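Local coordinates for GARP domain-containing protein (Trypanosoma brucei brucei TREU927, PDB 6XZ6) that acts as a trypanosome receptor for the host complement regulator factor H, and is linked to better transmission of the parasite to tsetse flies, at residues Thr130-Gln133 with Leu134-Cys138; His156-Arg159 with Gly160-Gln164; Ala15-Glu18 with Val19-Leu23; Arg75-Glu78 with Ala79-Val82. All coordinates share one frame; numbering follows the deposited sequence.

Contact 1: residues Thr130-Gln133 with Leu134-Cys138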
ATOM      1  N   THR A 130       4.526  13.509  27.506  1.00 21.78           N
ATOM      2  CA  THR A 130       4.220  13.994  26.146  1.00 20.47           C
ATOM      3  C   THR A 130       4.495  12.858  25.133  1.00 24.38           C
ATOM      4  O   THR A 130       3.645  12.554  24.300  1.00 24.93           O
ATOM      5  CB  THR A 130       5.091  15.208  25.814  1.00 22.21           C
ATOM      6  OG1 THR A 130       4.870  16.225  26.778  1.00 22.39           O
ATOM      7  CG2 THR A 130       4.850  15.750  24.412  1.00 20.86           C
ATOM      8  N   ILE A 131       5.689  12.240  25.214  1.00 20.91           N
ATOM      9  CA  ILE A 131       6.113  11.098  24.384  1.00 19.40           C
ATOM     10  C   ILE A 131       5.154   9.899  24.584  1.00 24.13           C
ATOM     11  O   ILE A 131       4.702   9.335  23.594  1.00 25.17           O
ATOM     12  CB  ILE A 131       7.607  10.740  24.649  1.00 21.81           C
ATOM     13  CG1 ILE A 131       8.528  11.951  24.334  1.00 22.32           C
ATOM     14  CG2 ILE A 131       8.035   9.482  23.874  1.00 22.65           C
ATOM     15  CD1 ILE A 131       9.913  11.952  25.018  1.00 21.43           C
ATOM     16  N   LYS A 132       4.814   9.550  25.852  1.00 21.22           N
ATOM     17  CA  LYS A 132       3.881   8.459  26.206  1.00 21.42           C
ATOM     18  C   LYS A 132       2.494   8.787  25.670  1.00 27.91           C
ATOM     19  O   LYS A 132       1.794   7.869  25.222  1.00 28.03           O
ATOM     20  CB  LYS A 132       3.760   8.276  27.723  1.00 21.76           C
ATOM     21  CG  LYS A 132       4.857   7.500  28.382  1.00 16.03           C
ATOM     22  CD  LYS A 132       4.526   7.356  29.868  1.00 25.59           C
ATOM     23  CE  LYS A 132       5.691   6.791  30.654  1.00 38.11           C
ATOM     24  NZ  LYS A 132       5.645   7.221  32.079  1.00 56.39           N
ATOM     25  N   GLN A 133       2.105  10.102  25.708  1.00 23.97           N
ATOM     26  CA  GLN A 133       0.787  10.535  25.227  1.00 24.91           C
ATOM     27  C   GLN A 133       0.664  10.451  23.717  1.00 29.92           C
ATOM     28  O   GLN A 133      -0.383  10.024  23.228  1.00 30.72           O
ATOM     29  CB  GLN A 133       0.444  11.936  25.706  1.00 27.13           C
ATOM     30  CG  GLN A 133      -0.964  12.352  25.359  1.00 30.93           C
ATOM     31  CD  GLN A 133      -1.121  13.818  25.447  1.00 43.83           C
ATOM     32  OE1 GLN A 133      -0.641  14.578  24.604  1.00 38.34           O
ATOM     33  NE2 GLN A 133      -1.783  14.237  26.481  1.00 44.75           N
ATOM     34  N   LEU A 134       1.729  10.852  22.984  1.00 26.15           N
ATOM     35  CA  LEU A 134       1.768  10.810  21.520  1.00 25.69           C
ATOM     36  C   LEU A 134       1.653   9.369  21.013  1.00 31.18           C
ATOM     37  O   LEU A 134       0.843   9.111  20.127  1.00 32.00           O
ATOM     38  CB  LEU A 134       3.022  11.519  20.975  1.00 24.54           C
ATOM     39  CG  LEU A 134       3.406  11.192  19.532  1.00 28.82           C
ATOM     40  CD1 LEU A 134       2.566  11.946  18.541  1.00 28.95           C
ATOM     41  CD2 LEU A 134       4.851  11.474  19.284  1.00 32.89           C
ATOM     42  N   ALA A 135       2.437   8.434  21.612  1.00 27.63           N
ATOM     43  CA  ALA A 135       2.447   7.011  21.275  1.00 26.49           C
ATOM     44  C   ALA A 135       1.120   6.299  21.651  1.00 32.80           C
ATOM     45  O   ALA A 135       0.711   5.384  20.930  1.00 31.72           O
ATOM     46  CB  ALA A 135       3.618   6.332  21.937  1.00 26.13           C
ATOM     47  N   LYS A 136       0.454   6.710  22.763  1.00 31.25           N
ATOM     48  CA  LYS A 136      -0.830   6.127  23.178  1.00 33.52           C
ATOM     49  C   LYS A 136      -1.952   6.525  22.211  1.00 42.62           C
ATOM     50  O   LYS A 136      -2.816   5.692  21.920  1.00 46.40           O
ATOM     51  CB  LYS A 136      -1.215   6.538  24.603  1.00 37.25           C
ATOM     52  CG  LYS A 136      -0.920   5.472  25.660  1.00 58.92           C
ATOM     53  CD  LYS A 136      -1.163   6.004  27.085  1.00 66.62           C
ATOM     54  CE  LYS A 136      -0.051   5.654  28.057  1.00 58.83           C
ATOM     55  NZ  LYS A 136       0.214   6.764  29.016  1.00 59.37           N
ATOM     56  N   GLU A 137      -1.926   7.783  21.699  1.00 38.20           N
ATOM     57  CA  GLU A 137      -2.885   8.339  20.743  1.00 38.74           C
ATOM     58  C   GLU A 137      -2.736   7.706  19.361  1.00 41.36           C
ATOM     59  O   GLU A 137      -3.680   7.681  18.577  1.00 42.90           O
ATOM     60  CB  GLU A 137      -2.659   9.846  20.608  1.00 40.74           C
ATOM     61  CG  GLU A 137      -3.413  10.715  21.603  1.00 52.24           C
ATOM     62  CD  GLU A 137      -2.862  12.126  21.772  1.00 74.09           C
ATOM     63  OE1 GLU A 137      -2.271  12.680  20.814  1.00 57.44           O
ATOM     64  OE2 GLU A 137      -3.028  12.685  22.879  1.00 73.81           O
ATOM     65  N   CYS A 138      -1.547   7.213  19.070  1.00 37.12           N
ATOM     66  CA  CYS A 138      -1.131   6.602  17.810  1.00 35.88           C
ATOM     67  C   CYS A 138      -1.332   5.086  17.785  1.00 37.48           C
ATOM     68  O   CYS A 138      -0.880   4.428  16.852  1.00 37.61           O
ATOM     69  CB  CYS A 138       0.326   6.962  17.568  1.00 35.81           C
ATOM     70  SG  CYS A 138       0.809   6.984  15.833  1.00 39.62           S
TER

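Contact 2: residues His156-Arg159 with Gly160-Gln164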
ATOM      1  N   HIS A 156      12.688   8.545   4.773  1.00 18.12           N
ATOM      2  CA  HIS A 156      13.911   9.342   4.863  1.00 18.13           C
ATOM      3  C   HIS A 156      13.978  10.036   6.214  1.00 24.97           C
ATOM      4  O   HIS A 156      15.059  10.185   6.755  1.00 26.90           O
ATOM      5  CB  HIS A 156      13.964  10.401   3.744  1.00 19.01           C
ATOM      6  CG  HIS A 156      14.451   9.869   2.439  1.00 22.19           C
ATOM      7  ND1 HIS A 156      13.648   9.867   1.322  1.00 23.79           N
ATOM      8  CD2 HIS A 156      15.663   9.362   2.105  1.00 23.29           C
ATOM      9  CE1 HIS A 156      14.375   9.325   0.356  1.00 22.66           C
ATOM     10  NE2 HIS A 156      15.600   9.024   0.778  1.00 23.11           N
ATOM     11  N   ASN A 157      12.827  10.491   6.754  1.00 20.98           N
ATOM     12  CA  ASN A 157      12.767  11.133   8.052  1.00 20.23           C
ATOM     13  C   ASN A 157      13.152  10.147   9.126  1.00 23.26           C
ATOM     14  O   ASN A 157      13.980  10.487   9.959  1.00 27.17           O
ATOM     15  CB  ASN A 157      11.403  11.770   8.313  1.00 20.80           C
ATOM     16  CG  ASN A 157      11.389  12.561   9.585  1.00 56.66           C
ATOM     17  OD1 ASN A 157      12.141  13.543   9.755  1.00 47.26           O
ATOM     18  ND2 ASN A 157      10.552  12.140  10.526  1.00 54.71           N
ATOM     19  N   LEU A 158      12.652   8.909   9.060  1.00 17.18           N
ATOM     20  CA  LEU A 158      12.985   7.856  10.018  1.00 17.67           C
ATOM     21  C   LEU A 158      14.479   7.471   9.960  1.00 21.85           C
ATOM     22  O   LEU A 158      15.127   7.345  10.988  1.00 22.72           O
ATOM     23  CB  LEU A 158      12.101   6.625   9.781  1.00 17.76           C
ATOM     24  CG  LEU A 158      12.300   5.464  10.743  1.00 22.50           C
ATOM     25  CD1 LEU A 158      11.521   5.700  12.041  1.00 21.98           C
ATOM     26  CD2 LEU A 158      11.957   4.139  10.066  1.00 23.41           C
ATOM     27  N   ARG A 159      15.006   7.337   8.766  1.00 17.95           N
ATOM     28  CA  ARG A 159      16.368   6.977   8.464  1.00 17.71           C
ATOM     29  C   ARG A 159      17.390   8.059   8.977  1.00 22.96           C
ATOM     30  O   ARG A 159      18.555   7.715   9.306  1.00 23.27           O
ATOM     31  CB  ARG A 159      16.449   6.673   6.944  1.00 15.13           C
ATOM     32  CG  ARG A 159      17.806   6.254   6.403  1.00 18.40           C
ATOM     33  CD  ARG A 159      18.637   7.453   5.979  1.00 12.12           C
ATOM     34  NE  ARG A 159      19.790   7.012   5.215  1.00 16.99           N
ATOM     35  CZ  ARG A 159      20.915   7.696   5.073  1.00 30.91           C
ATOM     36  NH1 ARG A 159      21.058   8.877   5.654  1.00 21.65           N
ATOM     37  NH2 ARG A 159      21.922   7.184   4.383  1.00 26.28           N
ATOM     38  N   GLY A 160      16.938   9.319   9.046  1.00 18.27           N
ATOM     39  CA  GLY A 160      17.747  10.455   9.502  1.00 18.81           C
ATOM     40  C   GLY A 160      17.790  10.575  11.009  1.00 22.29           C
ATOM     41  O   GLY A 160      18.746  11.106  11.566  1.00 22.85           O
ATOM     42  N   LEU A 161      16.765  10.036  11.676  1.00 19.13           N
ATOM     43  CA  LEU A 161      16.603  10.013  13.132  1.00 17.68           C
ATOM     44  C   LEU A 161      17.145   8.758  13.802  1.00 20.57           C
ATOM     45  O   LEU A 161      17.540   8.832  14.963  1.00 21.81           O
ATOM     46  CB  LEU A 161      15.104  10.192  13.479  1.00 15.94           C
ATOM     47  CG  LEU A 161      14.498  11.544  13.093  1.00 18.22           C
ATOM     48  CD1 LEU A 161      13.022  11.492  13.195  1.00 18.40           C
ATOM     49  CD2 LEU A 161      15.027  12.679  13.946  1.00 12.20           C
ATOM     50  N   TYR A 162      17.129   7.612  13.093  1.00 16.29           N
ATOM     51  CA  TYR A 162      17.559   6.283  13.566  1.00 15.84           C
ATOM     52  C   TYR A 162      18.778   5.787  12.796  1.00 22.58           C
ATOM     53  O   TYR A 162      18.686   5.510  11.602  1.00 24.12           O
ATOM     54  CB  TYR A 162      16.394   5.276  13.394  1.00 15.64           C
ATOM     55  CG  TYR A 162      15.313   5.391  14.452  1.00 17.49           C
ATOM     56  CD1 TYR A 162      14.273   6.314  14.324  1.00 20.26           C
ATOM     57  CD2 TYR A 162      15.296   4.543  15.550  1.00 17.33           C
ATOM     58  CE1 TYR A 162      13.257   6.396  15.283  1.00 20.62           C
ATOM     59  CE2 TYR A 162      14.349   4.683  16.558  1.00 16.88           C
ATOM     60  CZ  TYR A 162      13.313   5.583  16.408  1.00 24.54           C
ATOM     61  OH  TYR A 162      12.342   5.643  17.374  1.00 24.57           O
ATOM     62  N   MET A 163      19.914   5.638  13.471  1.00 20.51           N
ATOM     63  CA  MET A 163      21.159   5.111  12.867  1.00 22.13           C
ATOM     64  C   MET A 163      21.166   3.599  12.682  1.00 23.92           C
ATOM     65  O   MET A 163      22.009   3.081  11.953  1.00 23.43           O
ATOM     66  CB  MET A 163      22.402   5.563  13.641  1.00 26.59           C
ATOM     67  CG  MET A 163      22.622   7.098  13.567  1.00 33.02           C
ATOM     68  SD  MET A 163      22.413   7.955  11.952  1.00 38.64           S
ATOM     69  CE  MET A 163      23.762   7.267  11.018  1.00 36.57           C
ATOM     70  N   GLN A 164      20.201   2.901  13.315  1.00 19.41           N
ATOM     71  CA  GLN A 164      20.027   1.460  13.247  1.00 19.23           C
ATOM     72  C   GLN A 164      19.792   1.030  11.824  1.00 24.34           C
ATOM     73  O   GLN A 164      19.123   1.746  11.075  1.00 22.42           O
ATOM     74  CB  GLN A 164      18.853   1.018  14.114  1.00 19.15           C
ATOM     75  CG  GLN A 164      19.169   0.990  15.584  1.00  8.53           C
ATOM     76  CD  GLN A 164      17.938   0.639  16.337  1.00 20.62           C
ATOM     77  OE1 GLN A 164      17.702  -0.543  16.605  1.00 18.65           O
ATOM     78  NE2 GLN A 164      17.124   1.653  16.681  1.00  9.90           N
TER

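Contact 3: residues Ala15-Glu18 with Val19-Leu23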
ATOM      1  N   ALA A  15       8.171  10.199  14.165  1.00 22.04           N
ATOM      2  CA  ALA A  15       8.571   9.510  12.927  1.00 20.44           C
ATOM      3  C   ALA A  15       8.019   8.098  12.856  1.00 23.44           C
ATOM      4  O   ALA A  15       7.561   7.702  11.797  1.00 23.95           O
ATOM      5  CB  ALA A  15      10.068   9.485  12.807  1.00 21.40           C
ATOM      6  N   LEU A  16       8.021   7.351  13.975  1.00 19.61           N
ATOM      7  CA  LEU A  16       7.431   6.004  14.111  1.00 18.24           C
ATOM      8  C   LEU A  16       5.917   6.062  13.895  1.00 24.80           C
ATOM      9  O   LEU A  16       5.353   5.225  13.213  1.00 25.15           O
ATOM     10  CB  LEU A  16       7.720   5.416  15.520  1.00 17.16           C
ATOM     11  CG  LEU A  16       9.170   5.007  15.868  1.00 18.19           C
ATOM     12  CD1 LEU A  16       9.234   4.468  17.254  1.00 17.64           C
ATOM     13  CD2 LEU A  16       9.680   3.930  14.939  1.00 16.55           C
ATOM     14  N   CYS A  17       5.286   7.069  14.463  1.00 25.66           N
ATOM     15  CA  CYS A  17       3.855   7.370  14.411  1.00 28.32           C
ATOM     16  C   CYS A  17       3.393   7.685  12.959  1.00 28.94           C
ATOM     17  O   CYS A  17       2.385   7.148  12.515  1.00 29.28           O
ATOM     18  CB  CYS A  17       3.558   8.518  15.381  1.00 31.82           C
ATOM     19  SG  CYS A  17       1.809   8.802  15.743  1.00 39.48           S
ATOM     20  N   GLU A  18       4.164   8.497  12.215  1.00 22.54           N
ATOM     21  CA  GLU A  18       3.909   8.869  10.823  1.00 21.32           C
ATOM     22  C   GLU A  18       3.973   7.635   9.940  1.00 24.15           C
ATOM     23  O   GLU A  18       3.060   7.410   9.168  1.00 24.22           O
ATOM     24  CB  GLU A  18       4.922   9.951  10.372  1.00 22.91           C
ATOM     25  CG  GLU A  18       4.676  10.587   9.012  1.00 37.33           C
ATOM     26  CD  GLU A  18       5.664  11.631   8.506  1.00 73.08           C
ATOM     27  OE1 GLU A  18       6.780  11.765   9.071  1.00 50.01           O
ATOM     28  OE2 GLU A  18       5.313  12.313   7.515  1.00 83.84           O
ATOM     29  N   VAL A  19       5.032   6.814  10.076  1.00 20.33           N
ATOM     30  CA  VAL A  19       5.218   5.572   9.326  1.00 18.05           C
ATOM     31  C   VAL A  19       4.128   4.548   9.641  1.00 21.42           C
ATOM     32  O   VAL A  19       3.595   3.946   8.709  1.00 23.73           O
ATOM     33  CB  VAL A  19       6.635   4.969   9.493  1.00 21.42           C
ATOM     34  CG1 VAL A  19       6.677   3.574   8.946  1.00 21.35           C
ATOM     35  CG2 VAL A  19       7.700   5.816   8.814  1.00 21.13           C
ATOM     36  N   ALA A  20       3.808   4.325  10.933  1.00 16.64           N
ATOM     37  CA  ALA A  20       2.781   3.348  11.363  1.00 17.16           C
ATOM     38  C   ALA A  20       1.401   3.636  10.778  1.00 23.78           C
ATOM     39  O   ALA A  20       0.701   2.703  10.371  1.00 24.03           O
ATOM     40  CB  ALA A  20       2.695   3.305  12.876  1.00 18.24           C
ATOM     41  N   LYS A  21       1.017   4.933  10.746  1.00 22.34           N
ATOM     42  CA  LYS A  21      -0.246   5.462  10.219  1.00 23.26           C
ATOM     43  C   LYS A  21      -0.383   5.197   8.715  1.00 28.97           C
ATOM     44  O   LYS A  21      -1.474   4.879   8.253  1.00 31.68           O
ATOM     45  CB  LYS A  21      -0.346   6.955  10.507  1.00 25.39           C
ATOM     46  CG  LYS A  21      -0.791   7.308  11.921  1.00 26.44           C
ATOM     47  CD  LYS A  21      -0.748   8.831  12.137  1.00 27.08           C
ATOM     48  CE  LYS A  21      -1.843   9.581  11.423  1.00 42.85           C
ATOM     49  NZ  LYS A  21      -1.956  10.996  11.867  1.00 58.42           N
ATOM     50  N   GLN A  22       0.722   5.293   7.963  1.00 24.29           N
ATOM     51  CA  GLN A  22       0.777   5.010   6.514  1.00 22.40           C
ATOM     52  C   GLN A  22       0.644   3.517   6.239  1.00 25.26           C
ATOM     53  O   GLN A  22      -0.020   3.131   5.277  1.00 27.42           O
ATOM     54  CB  GLN A  22       2.104   5.485   5.928  1.00 21.52           C
ATOM     55  CG  GLN A  22       2.240   6.988   5.916  1.00  9.78           C
ATOM     56  CD  GLN A  22       3.582   7.418   5.404  1.00 20.51           C
ATOM     57  OE1 GLN A  22       4.562   6.649   5.334  1.00 14.09           O
ATOM     58  NE2 GLN A  22       3.648   8.663   5.026  1.00 15.00           N
ATOM     59  N   LEU A  23       1.294   2.678   7.064  1.00 18.30           N
ATOM     60  CA  LEU A  23       1.256   1.215   6.934  1.00 16.25           C
ATOM     61  C   LEU A  23      -0.121   0.626   7.250  1.00 20.00           C
ATOM     62  O   LEU A  23      -0.501  -0.369   6.660  1.00 20.17           O
ATOM     63  CB  LEU A  23       2.390   0.537   7.755  1.00 15.56           C
ATOM     64  CG  LEU A  23       3.854   0.945   7.357  1.00 17.68           C
ATOM     65  CD1 LEU A  23       4.835   0.393   8.293  1.00 17.44           C
ATOM     66  CD2 LEU A  23       4.211   0.485   5.972  1.00 17.00           C
TER

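Contact 4: residues Arg75-Glu78 with Ala79-Val82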
ATOM      1  N   ARG A  75     -19.809  -1.171 -39.481  1.00 58.07           N
ATOM      2  CA  ARG A  75     -19.460  -0.177 -38.455  1.00 57.72           C
ATOM      3  C   ARG A  75     -19.783  -0.657 -37.031  1.00 60.11           C
ATOM      4  O   ARG A  75     -19.040  -0.330 -36.094  1.00 58.24           O
ATOM      5  CB  ARG A  75     -20.191   1.151 -38.722  1.00 62.13           C
ATOM      6  CG  ARG A  75     -19.580   2.005 -39.820  1.00 72.07           C
ATOM      7  CD  ARG A  75     -19.952   3.456 -39.631  1.00 83.79           C
ATOM      8  NE  ARG A  75     -19.228   4.320 -40.557  1.00 97.73           N
ATOM      9  CZ  ARG A  75     -19.804   5.239 -41.323  1.00124.59           C
ATOM     10  NH1 ARG A  75     -19.072   5.973 -42.147  1.00119.43           N
ATOM     11  NH2 ARG A  75     -21.116   5.431 -41.270  1.00117.09           N
ATOM     12  N   ALA A  76     -20.920  -1.387 -36.868  1.00 56.87           N
ATOM     13  CA  ALA A  76     -21.378  -1.976 -35.604  1.00 54.99           C
ATOM     14  C   ALA A  76     -20.505  -3.177 -35.266  1.00 54.49           C
ATOM     15  O   ALA A  76     -20.293  -3.457 -34.090  1.00 53.38           O
ATOM     16  CB  ALA A  76     -22.828  -2.411 -35.717  1.00 57.88           C
ATOM     17  N   ARG A  77     -19.988  -3.879 -36.297  1.00 48.62           N
ATOM     18  CA  ARG A  77     -19.086  -5.023 -36.140  1.00 45.55           C
ATOM     19  C   ARG A  77     -17.716  -4.543 -35.709  1.00 48.13           C
ATOM     20  O   ARG A  77     -17.097  -5.174 -34.863  1.00 48.41           O
ATOM     21  CB  ARG A  77     -18.977  -5.837 -37.448  1.00 45.85           C
ATOM     22  CG  ARG A  77     -17.942  -6.960 -37.444  1.00 52.80           C
ATOM     23  CD  ARG A  77     -18.499  -8.255 -36.887  1.00 68.18           C
ATOM     24  NE  ARG A  77     -18.435  -8.326 -35.426  1.00 78.37           N
ATOM     25  CZ  ARG A  77     -19.311  -8.977 -34.668  1.00 90.04           C
ATOM     26  NH1 ARG A  77     -19.167  -9.002 -33.348  1.00 83.69           N
ATOM     27  NH2 ARG A  77     -20.350  -9.596 -35.222  1.00 65.93           N
ATOM     28  N   GLU A  78     -17.231  -3.444 -36.295  1.00 43.64           N
ATOM     29  CA  GLU A  78     -15.936  -2.886 -35.946  1.00 40.95           C
ATOM     30  C   GLU A  78     -15.933  -2.325 -34.525  1.00 42.60           C
ATOM     31  O   GLU A  78     -14.918  -2.448 -33.833  1.00 41.86           O
ATOM     32  CB  GLU A  78     -15.452  -1.873 -37.001  1.00 43.72           C
ATOM     33  CG  GLU A  78     -13.978  -1.471 -36.877  1.00 55.52           C
ATOM     34  CD  GLU A  78     -12.956  -2.519 -36.460  1.00 71.47           C
ATOM     35  OE1 GLU A  78     -12.266  -2.284 -35.439  1.00 61.58           O
ATOM     36  OE2 GLU A  78     -12.839  -3.566 -37.145  1.00 62.00           O
ATOM     37  N   ALA A  79     -17.072  -1.777 -34.068  1.00 37.96           N
ATOM     38  CA  ALA A  79     -17.216  -1.241 -32.712  1.00 36.97           C
ATOM     39  C   ALA A  79     -17.327  -2.363 -31.678  1.00 39.36           C
ATOM     40  O   ALA A  79     -16.814  -2.234 -30.567  1.00 37.15           O
ATOM     41  CB  ALA A  79     -18.428  -0.343 -32.634  1.00 40.07           C
ATOM     42  N   ALA A  80     -17.946  -3.482 -32.060  1.00 38.14           N
ATOM     43  CA  ALA A  80     -18.127  -4.645 -31.185  1.00 37.69           C
ATOM     44  C   ALA A  80     -16.769  -5.271 -30.876  1.00 39.61           C
ATOM     45  O   ALA A  80     -16.558  -5.740 -29.746  1.00 39.19           O
ATOM     46  CB  ALA A  80     -19.050  -5.671 -31.845  1.00 39.23           C
ATOM     47  N   THR A  81     -15.844  -5.251 -31.870  1.00 33.97           N
ATOM     48  CA  THR A  81     -14.498  -5.789 -31.685  1.00 31.75           C
ATOM     49  C   THR A  81     -13.650  -4.776 -30.909  1.00 33.23           C
ATOM     50  O   THR A  81     -12.903  -5.194 -30.034  1.00 32.18           O
ATOM     51  CB  THR A  81     -13.847  -6.331 -32.997  1.00 43.63           C
ATOM     52  OG1 THR A  81     -13.250  -5.277 -33.734  1.00 52.10           O
ATOM     53  CG2 THR A  81     -14.814  -7.118 -33.883  1.00 39.36           C
ATOM     54  N   VAL A  82     -13.804  -3.460 -31.157  1.00 29.60           N
ATOM     55  CA  VAL A  82     -13.086  -2.443 -30.381  1.00 28.99           C
ATOM     56  C   VAL A  82     -13.465  -2.537 -28.894  1.00 32.21           C
ATOM     57  O   VAL A  82     -12.575  -2.465 -28.049  1.00 32.18           O
ATOM     58  CB  VAL A  82     -13.235  -1.018 -30.964  1.00 35.87           C
ATOM     59  CG1 VAL A  82     -12.743   0.053 -29.988  1.00 35.63           C
ATOM     60  CG2 VAL A  82     -12.502  -0.903 -32.301  1.00 36.13           C
TER

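Contact 1: residues Thr130-Gln133 with Leu134-Cys138
Leu134 N donates to Thr130 O (2.9 Å) and Ala135 N to Ile131 O (3.1 Å), two i to i+4 bonds of helix 129-137. The packed side of this helix is that of Ile131, Leu134 and Ala135, where the side chains are short or branched and fit closely: Ile131 and Leu134 rest on Thr13 of helix 4-61, while Ala135 lies against Ala122 of helix 67-125. Ala135 CB is 3.6 Å from Ile131 O. The outer side is looser. Gln133 and Glu137 sit one turn apart, and Glu137 slants across the Gln133 chain with OE2 nearest CG. With CG anti to the backbone N (chi1 -174°) and the chain extended, Gln133 runs outward, and its amide plane is turned 28° from the carboxylate. Lys136 folds back over the preceding turn, CB 3.3 Å from Lys132 O. Its ammonium ends 6.3 Å from that of Lys132, NZ to NZ, and each has a long, weak ion pair with Glu129, which would probably ease their like charges. At the C-terminal end, Cys138 is joined by a disulfide to Cys17. This is an amphipathic short helix, laid on a long-helix bundle and tied to it by a disulfide.

Contact 2: residues His156-Arg159 with Gly160-Gln164
Gly160, Leu158 and Arg159 are the residues most covered where helix 148-161 runs out, with Tyr162 close behind. Gly160 meets the preceding turn through its backbone: its N shares weak bonds with His156 O and Asn157 O, and Arg159 CB lies 3.4 Å from Gly160 N. Both residues are on the exposed side, where Arg159 NE makes a salt bridge with Glu168 of helix 165-208. Leu158 turns instead to Tyr162, its CD1 methyl 3.6 Å from CD1 of the ring, the two side chains slanting past each other. Leu158 points its CG anti to the backbone N (chi1 -178°), which carries this methyl along the helix to the ring. The same pair is joined through the backbone: Tyr162 N donates to Leu158 O at 2.9 Å, nearly along the C=O axis, and that oxygen also lies in the ring plane, at its edge. Leu161 N shares weak bonds with Asn157 O and Leu158 O. On the side toward helix 4-61, where both touch Ala15, the CD1 methyl of Leu161 approaches ND2 of Asn157 at 3.7 Å. Beyond Tyr162, the first residue out of helical geometry, Met163 N and Gln164 NE2 bond to Glu18 of the complement factor H chain. The chemistry thus divides: apolar packing and one sound backbone bond hold the helix end, while backbone and amide groups just beyond it are presented to the ligand.

Contact 3: residues Ala15-Glu18 with Val19-Leu23
Ala20 N to Leu16 O, at 2.9 Å with an N-H...O angle of 160°, is the shortest bond across this turn of helix 4-61; Lys21 N to Cys17 O (3.1 Å) and the slightly longer Val19 N to Ala15 O follow. Gln22 N reaches Glu18 O at 3.4 Å, a weak bond. The side chains then lean over these carbonyls. Lys21 lays its CG 3.2 Å from Cys17 O, an approach set by a chi1 of -80° that places CG beside its own backbone N. Its CD passes 4.4 Å from the disulfide-bonded Cys17 SG before a bend at chi3 (73°) turns the end of the chain away. Gln22 covers Glu18 O with its CG, and its NE2 is bonded to Ala150 O, whereas Glu18 stretches outward to a salt bridge with Arg153 of helix 148-161. The apolar face is made of small or branched groups: Ala20 CB lies 3.3 Å from Leu16 O, and the CG2 methyl of Val19 sits 3.5 Å from Ala15 O. Leu16 and Val19 pack on Phe115 of helix 67-125, and Val19 also meets Tyr170 of helix 165-208. One turn of helix therefore deals with three kinds of neighbour, hydrophobic on one flank, charged or amide on another and covalent on a third, which is consistent with a turn enclosed by several helices near one end of the bundle.

Contact 4: residues Arg75-Glu78 with Ala79-Val82
Glu78 O is gripped twice, by Val82 N at 3.1 Å and by the hydroxyl of Thr81, OG1 at 3.3 Å, both arriving from the same face of the carbonyl plane. The hydroxyl stands well above that plane, 36° out of it, and is placed there by a chi1 of 84° that tucks OG1 between backbone N and carbonyl carbon. The CG2 methyl of Thr81 consequently turns to Arg77 O, 3.2 Å away, and also lies at the edge of the Arg77 guanidinium, near its plane. Arg77 curls forward through bends at chi2 and chi3, bringing NH1 to 3.7 Å from Ala80 CB, while NH2 goes to a salt bridge with Glu59 of helix 4-61. Glu78 bends at chi2 as well, so that OE1 hangs 3.4 Å from the CG2 methyl of Val82. Beneath this polar surface lie small residues: Ala79 CB is 3.5 Å from Arg75 O, Ala79 packs on Ala205 of helix 165-208, and Ala76 and Ala80 pack on alanines of helix 4-61. The chemistry implies close approach of three helices through alanine, with a threonine hydroxyl satisfied by its own helix backbone and the charge of Arg77 met by Glu59.

Contact 3 is the buried one, with no exposed residue among those that touch; contacts 1, 2 and 4 are each partly buried. Contacts 1 and 2 lie on the two short helices, 129-137 and 148-161, and both touch contact 3 on helix 4-61: contact 1 by the disulfide, with its centre 13 Å away, contact 2 at the same spacing by van der Waals packing of Tyr162, Asn157, Leu158 and Leu161 on Ala15 and Leu16. Contact 4 stands apart, its centre about 50 Å from that of contact 3 and on the opposite side of the chain's centre, where packing is mostly through alanines, with fewer large side chains than in contacts 2 and 3. Contact 2 alone reaches the factor H chain.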